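Local coordinates for protein cytosol aminopeptidase (Staphylococcus aureus subsp. aureus, PDB 3KZW) that probably removes N-terminal amino acids, leucine among them, from peptides, as a metal-dependent exopeptidase of the cytosol (leucyl) aminopeptidase family, at residues Lys104-Ser107 / Tyr108-Leu112; Val147-Ala150 / Cys151-Ser155. One frame throughout, in Å; residues are numbered along the deposited sequence.

Interaction 1 (Lys104-Ser107 / Tyr108-Leu112)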
ATOM      1  N   LYS A 104      46.223 -24.124 -11.360  1.00  2.67           N
ATOM      2  CA  LYS A 104      45.469 -25.226 -11.961  1.00  2.68           C
ATOM      3  C   LYS A 104      43.994 -24.860 -12.108  1.00  2.67           C
ATOM      4  O   LYS A 104      43.375 -25.150 -13.134  1.00  2.67           O
ATOM      5  CB  LYS A 104      45.590 -26.501 -11.117  1.00  2.68           C
ATOM      6  CG  LYS A 104      47.003 -27.022 -10.913  1.00  2.69           C
ATOM      7  CD  LYS A 104      46.990 -28.277 -10.043  1.00  2.74           C
ATOM      8  CE  LYS A 104      48.370 -28.604  -9.477  1.00  2.78           C
ATOM      9  NZ  LYS A 104      49.315 -29.130 -10.505  1.00  2.73           N
ATOM     10  N   THR A 105      43.444 -24.218 -11.079  1.00  2.69           N
ATOM     11  CA  THR A 105      42.016 -23.897 -11.022  1.00  2.68           C
ATOM     12  C   THR A 105      41.754 -22.396 -11.171  1.00  2.67           C
ATOM     13  O   THR A 105      40.968 -21.813 -10.417  1.00  2.79           O
ATOM     14  CB  THR A 105      41.371 -24.416  -9.710  1.00  2.68           C
ATOM     15  OG1 THR A 105      42.076 -23.883  -8.581  1.00  2.68           O
ATOM     16  CG2 THR A 105      41.400 -25.942  -9.656  1.00  2.67           C
ATOM     17  N   ARG A 106      42.414 -21.779 -12.149  1.00  2.64           N
ATOM     18  CA  ARG A 106      42.265 -20.345 -12.395  1.00  2.65           C
ATOM     19  C   ARG A 106      41.326 -20.067 -13.571  1.00  2.67           C
ATOM     20  O   ARG A 106      41.680 -20.286 -14.731  1.00  2.72           O
ATOM     21  CB  ARG A 106      43.630 -19.685 -12.613  1.00  2.64           C
ATOM     22  CG  ARG A 106      43.599 -18.161 -12.568  1.00  2.65           C
ATOM     23  CD  ARG A 106      44.994 -17.557 -12.608  1.00  2.67           C
ATOM     24  NE  ARG A 106      45.657 -17.756 -13.898  1.00  2.74           N
ATOM     25  CZ  ARG A 106      46.751 -17.107 -14.295  1.00  2.65           C
ATOM     26  NH1 ARG A 106      47.318 -16.201 -13.511  1.00  2.62           N
ATOM     27  NH2 ARG A 106      47.276 -17.359 -15.485  1.00  2.63           N
ATOM     28  N   SER A 107      40.130 -19.580 -13.253  1.00  2.69           N
ATOM     29  CA  SER A 107      39.099 -19.297 -14.249  1.00  2.62           C
ATOM     30  C   SER A 107      39.326 -17.953 -14.938  1.00  2.62           C
ATOM     31  O   SER A 107      40.214 -17.189 -14.549  1.00  2.61           O
ATOM     32  CB  SER A 107      37.716 -19.321 -13.593  1.00  2.66           C
ATOM     33  OG  SER A 107      37.624 -18.351 -12.559  1.00  2.60           O
ATOM     34  N   TYR A 108      38.522 -17.675 -15.964  1.00  2.61           N
ATOM     35  CA  TYR A 108      38.552 -16.387 -16.657  1.00  2.61           C
ATOM     36  C   TYR A 108      38.074 -15.257 -15.742  1.00  2.61           C
ATOM     37  O   TYR A 108      38.568 -14.130 -15.825  1.00  2.57           O
ATOM     38  CB  TYR A 108      37.710 -16.441 -17.936  1.00  2.62           C
ATOM     39  CG  TYR A 108      37.675 -15.143 -18.719  1.00  2.59           C
ATOM     40  CD1 TYR A 108      38.764 -14.740 -19.489  1.00  2.63           C
ATOM     41  CD2 TYR A 108      36.546 -14.323 -18.695  1.00  2.65           C
ATOM     42  CE1 TYR A 108      38.736 -13.549 -20.210  1.00  2.64           C
ATOM     43  CE2 TYR A 108      36.505 -13.129 -19.412  1.00  2.69           C
ATOM     44  CZ  TYR A 108      37.603 -12.749 -20.166  1.00  2.72           C
ATOM     45  OH  TYR A 108      37.562 -11.569 -20.879  1.00  2.72           O
ATOM     46  N   GLN A 109      37.114 -15.571 -14.874  1.00  2.64           N
ATOM     47  CA  GLN A 109      36.637 -14.634 -13.855  1.00  2.65           C
ATOM     48  C   GLN A 109      37.781 -14.223 -12.926  1.00  2.65           C
ATOM     49  O   GLN A 109      37.934 -13.043 -12.608  1.00  2.62           O
ATOM     50  CB  GLN A 109      35.490 -15.253 -13.050  1.00  2.64           C
ATOM     51  CG  GLN A 109      34.821 -14.302 -12.065  1.00  2.67           C
ATOM     52  CD  GLN A 109      33.844 -15.007 -11.140  1.00  2.70           C
ATOM     53  OE1 GLN A 109      32.635 -14.783 -11.210  1.00  2.60           O
ATOM     54  NE2 GLN A 109      34.367 -15.871 -10.272  1.00  2.71           N
ATOM     55  N   ASP A 110      38.580 -15.204 -12.506  1.00  2.67           N
ATOM     56  CA  ASP A 110      39.763 -14.958 -11.681  1.00  2.63           C
ATOM     57  C   ASP A 110      40.718 -13.977 -12.358  1.00  2.64           C
ATOM     58  O   ASP A 110      41.214 -13.056 -11.714  1.00  2.64           O
ATOM     59  CB  ASP A 110      40.490 -16.270 -11.352  1.00  2.62           C
ATOM     60  CG  ASP A 110      39.699 -17.169 -10.402  1.00  2.71           C
ATOM     61  OD1 ASP A 110      38.912 -16.648  -9.581  1.00  2.70           O
ATOM     62  OD2 ASP A 110      39.875 -18.407 -10.472  1.00  2.73           O
ATOM     63  N   MET A 111      40.952 -14.169 -13.659  1.00  2.65           N
ATOM     64  CA  MET A 111      41.816 -13.282 -14.448  1.00  2.65           C
ATOM     65  C   MET A 111      41.290 -11.845 -14.465  1.00  2.65           C
ATOM     66  O   MET A 111      42.068 -10.897 -14.363  1.00  2.66           O
ATOM     67  CB  MET A 111      41.980 -13.795 -15.885  1.00  2.71           C
ATOM     68  CG  MET A 111      42.764 -15.096 -16.037  1.00  2.80           C
ATOM     69  SD  MET A 111      42.698 -15.726 -17.741  1.00  3.95           S
ATOM     70  CE  MET A 111      43.156 -17.462 -17.532  1.00  2.84           C
ATOM     71  N   LEU A 112      39.971 -11.694 -14.591  1.00  2.69           N
ATOM     72  CA  LEU A 112      39.328 -10.376 -14.545  1.00  2.64           C
ATOM     73  C   LEU A 112      39.472  -9.727 -13.168  1.00  2.61           C
ATOM     74  O   LEU A 112      39.665  -8.517 -13.060  1.00  2.55           O
ATOM     75  CB  LEU A 112      37.849 -10.473 -14.929  1.00  2.59           C
ATOM     76  CG  LEU A 112      37.476 -10.846 -16.365  1.00  2.62           C
ATOM     77  CD1 LEU A 112      35.970 -10.981 -16.491  1.00  2.58           C
ATOM     78  CD2 LEU A 112      38.001  -9.830 -17.371  1.00  2.65           C
TER
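Ser107 and Asp110 close a capping box over the first turn of helix 108-124. Followed outward, the Asp110 side chain leaves a CB that packs 3.8 Å from Arg106 CG, methylene against methylene, and lies nearer still to Ser107 O. With CG anti to its own carbonyl carbon (chi1 -69°), the carboxylate is swung back toward the start of the helix, where CG comes close to Ser107 OG. At the tip, OD2 accepts Ser107 N at 3.0 Å, the N-H arriving from above the carboxylate plane, 35° out of it. The same oxygen takes a second, weak bond from Ser107 OG at 3.1 Å, while OD1 stays 3.7 Å from that hydroxyl.

Serine suits the N-cap because its short hydroxyl can fold back on the helix: Ser107 OG accepts Asp110 N at 3.3 Å, providing for an amide at the helix start, where no i-4 carbonyl of the helix is available. Aspartate suits the third helical position, being just long enough to return the favour, and its negative charge probably interacts well with the N-terminal end of the helix dipole. The first regular turn follows with Met111 N on Ser107 O at 3.2 Å.

Arg106 lies aslant to Asp110, guanidinium and carboxylate planes 49° apart and charged ends not in contact; NH2 instead makes a salt bridge with Asp142 and a hydrogen bond to Phe137 O. Met111 CE lies obliquely by the guanidinium.

The turn thus joins the loop after strand 91-101 to helix 108-124, with Arg106, Tyr108 and Met111 against helix 144-157 and Asp110 touching Val78 in a loop.

Interaction 2 (Val147-Ala150 / Cys151-Ser155)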
ATOM      1  N   VAL A 147      44.887 -14.524 -21.036  1.00  2.70           N
ATOM      2  CA  VAL A 147      45.528 -13.686 -20.020  1.00  2.68           C
ATOM      3  C   VAL A 147      45.713 -12.257 -20.532  1.00  2.67           C
ATOM      4  O   VAL A 147      45.401 -11.295 -19.828  1.00  2.65           O
ATOM      5  CB  VAL A 147      46.884 -14.280 -19.554  1.00  2.63           C
ATOM      6  CG1 VAL A 147      47.569 -13.362 -18.551  1.00  2.61           C
ATOM      7  CG2 VAL A 147      46.680 -15.656 -18.941  1.00  2.63           C
ATOM      8  N   LEU A 148      46.201 -12.130 -21.764  1.00  2.68           N
ATOM      9  CA  LEU A 148      46.462 -10.822 -22.371  1.00  2.66           C
ATOM     10  C   LEU A 148      45.185 -10.089 -22.780  1.00  2.66           C
ATOM     11  O   LEU A 148      45.150  -8.859 -22.783  1.00  2.64           O
ATOM     12  CB  LEU A 148      47.409 -10.960 -23.570  1.00  2.68           C
ATOM     13  CG  LEU A 148      48.803 -11.563 -23.340  1.00  2.66           C
ATOM     14  CD1 LEU A 148      49.544 -11.705 -24.660  1.00  2.65           C
ATOM     15  CD2 LEU A 148      49.627 -10.747 -22.350  1.00  2.66           C
ATOM     16  N   MET A 149      44.148 -10.851 -23.129  1.00  2.68           N
ATOM     17  CA  MET A 149      42.830 -10.296 -23.435  1.00  2.66           C
ATOM     18  C   MET A 149      42.247  -9.638 -22.188  1.00  2.63           C
ATOM     19  O   MET A 149      41.834  -8.480 -22.229  1.00  2.62           O
ATOM     20  CB  MET A 149      41.889 -11.398 -23.928  1.00  2.70           C
ATOM     21  CG  MET A 149      40.616 -10.902 -24.613  1.00  2.83           C
ATOM     22  SD  MET A 149      40.892 -10.294 -26.295  1.00  3.42           S
ATOM     23  CE  MET A 149      41.497 -11.772 -27.126  1.00  2.73           C
ATOM     24  N   ALA A 150      42.229 -10.388 -21.086  1.00  2.60           N
ATOM     25  CA  ALA A 150      41.740  -9.904 -19.801  1.00  2.61           C
ATOM     26  C   ALA A 150      42.527  -8.683 -19.337  1.00  2.63           C
ATOM     27  O   ALA A 150      41.948  -7.721 -18.831  1.00  2.63           O
ATOM     28  CB  ALA A 150      41.807 -11.012 -18.761  1.00  2.63           C
ATOM     29  N   CYS A 151      43.845  -8.731 -19.525  1.00  2.66           N
ATOM     30  CA  CYS A 151      44.738  -7.617 -19.213  1.00  2.62           C
ATOM     31  C   CYS A 151      44.335  -6.350 -19.966  1.00  2.64           C
ATOM     32  O   CYS A 151      44.245  -5.271 -19.374  1.00  2.62           O
ATOM     33  CB  CYS A 151      46.186  -7.993 -19.541  1.00  2.63           C
ATOM     34  SG  CYS A 151      47.424  -6.793 -19.001  1.00  2.51           S
ATOM     35  N   GLY A 152      44.080  -6.493 -21.265  1.00  2.62           N
ATOM     36  CA  GLY A 152      43.673  -5.378 -22.118  1.00  2.62           C
ATOM     37  C   GLY A 152      42.325  -4.774 -21.754  1.00  2.67           C
ATOM     38  O   GLY A 152      42.193  -3.550 -21.673  1.00  2.64           O
ATOM     39  N   ILE A 153      41.327  -5.632 -21.539  1.00  2.66           N
ATOM     40  CA  ILE A 153      39.971  -5.190 -21.200  1.00  2.66           C
ATOM     41  C   ILE A 153      39.944  -4.446 -19.866  1.00  2.66           C
ATOM     42  O   ILE A 153      39.430  -3.327 -19.782  1.00  2.65           O
ATOM     43  CB  ILE A 153      38.954  -6.370 -21.172  1.00  2.66           C
ATOM     44  CG1 ILE A 153      38.844  -7.024 -22.554  1.00  2.73           C
ATOM     45  CG2 ILE A 153      37.573  -5.892 -20.712  1.00  2.67           C
ATOM     46  CD1 ILE A 153      38.191  -8.401 -22.550  1.00  2.75           C
ATOM     47  N   GLN A 154      40.520  -5.065 -18.837  1.00  2.66           N
ATOM     48  CA  GLN A 154      40.492  -4.514 -17.483  1.00  2.64           C
ATOM     49  C   GLN A 154      41.295  -3.226 -17.323  1.00  2.64           C
ATOM     50  O   GLN A 154      41.021  -2.434 -16.423  1.00  2.69           O
ATOM     51  CB  GLN A 154      40.947  -5.556 -16.453  1.00  2.64           C
ATOM     52  CG  GLN A 154      40.059  -6.795 -16.348  1.00  2.60           C
ATOM     53  CD  GLN A 154      38.631  -6.476 -15.952  1.00  2.67           C
ATOM     54  OE1 GLN A 154      37.848  -5.969 -16.755  1.00  2.72           O
ATOM     55  NE2 GLN A 154      38.278  -6.794 -14.712  1.00  2.70           N
ATOM     56  N   SER A 155      42.274  -3.011 -18.199  1.00  2.65           N
ATOM     57  CA  SER A 155      43.070  -1.781 -18.176  1.00  2.65           C
ATOM     58  C   SER A 155      42.207  -0.552 -18.468  1.00  2.65           C
ATOM     59  O   SER A 155      42.565   0.567 -18.101  1.00  2.67           O
ATOM     60  CB  SER A 155      44.241  -1.866 -19.161  1.00  2.61           C
ATOM     61  OG  SER A 155      43.791  -1.818 -20.503  1.00  2.64           O
TER
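Met149 lays its CG against Ile153 CD1, 4.0 Å away, one turn further along helix 144-157; the two side chains cross at a slant. Because Ile153 CG1 stands anti to its carbonyl carbon (chi1 -62°), the CD1 arm reaches back along the helix, and CG1 passes 3.3 Å from Met149 O. The flexible thioether chain of Met149 bends at chi2 and again at chi3, and it also touches Glu192 of helix 188-208 and Lys513.

Beneath these two side chains the backbone is regular. Ile153 N donates to Met149 O at 3.0 Å in a fairly straight bond (166°), and the same spacing recurs from Cys151 N to Val147 O and from Gln154 N to Ala150 O.

Small residues suit the sides turned to neighbours: Ala150 and Cys151 both touch the Trp115 side chain of helix 108-124. Gln154 packs CG 3.3 Å from Ala150 O; its buried amide is held by Asn495 and probably Leu112 O through NE2 and by Arg157 through OE1. Ser155 OG donates to Gly152 O, which gives the hydroxyl proton a partner within its own helix.

The backbone bonds and the Met149-Ile153 pair are the i to i+4 contacts of a buried alpha helix, the Ser155 bond running from i to i-3. Helix 108-124, helix 188-208 and strand 25-29, an edge strand of the six-stranded sheet, pack against it in the N-terminal domain.

In the fold
From the N terminus, the chain leaves strand 91-101 and interaction 1 turns it into helix 108-124. It then passes through strand 129-133 and the following loop into helix 144-157, where interaction 2 lies. Both contacts are local, neither closing a long loop, and they follow in series without nesting or crossing. Their centres are about 12 Å apart, and the two segments meet directly: Met111 CB packs 4.0 Å from Ala150 CB, Tyr108 OH approaches Ile153 CD1, and Arg106 NH2 packs on Val147 CG2. Together they tie the start of one helix to the middle of the next, beside the six-stranded mixed sheet.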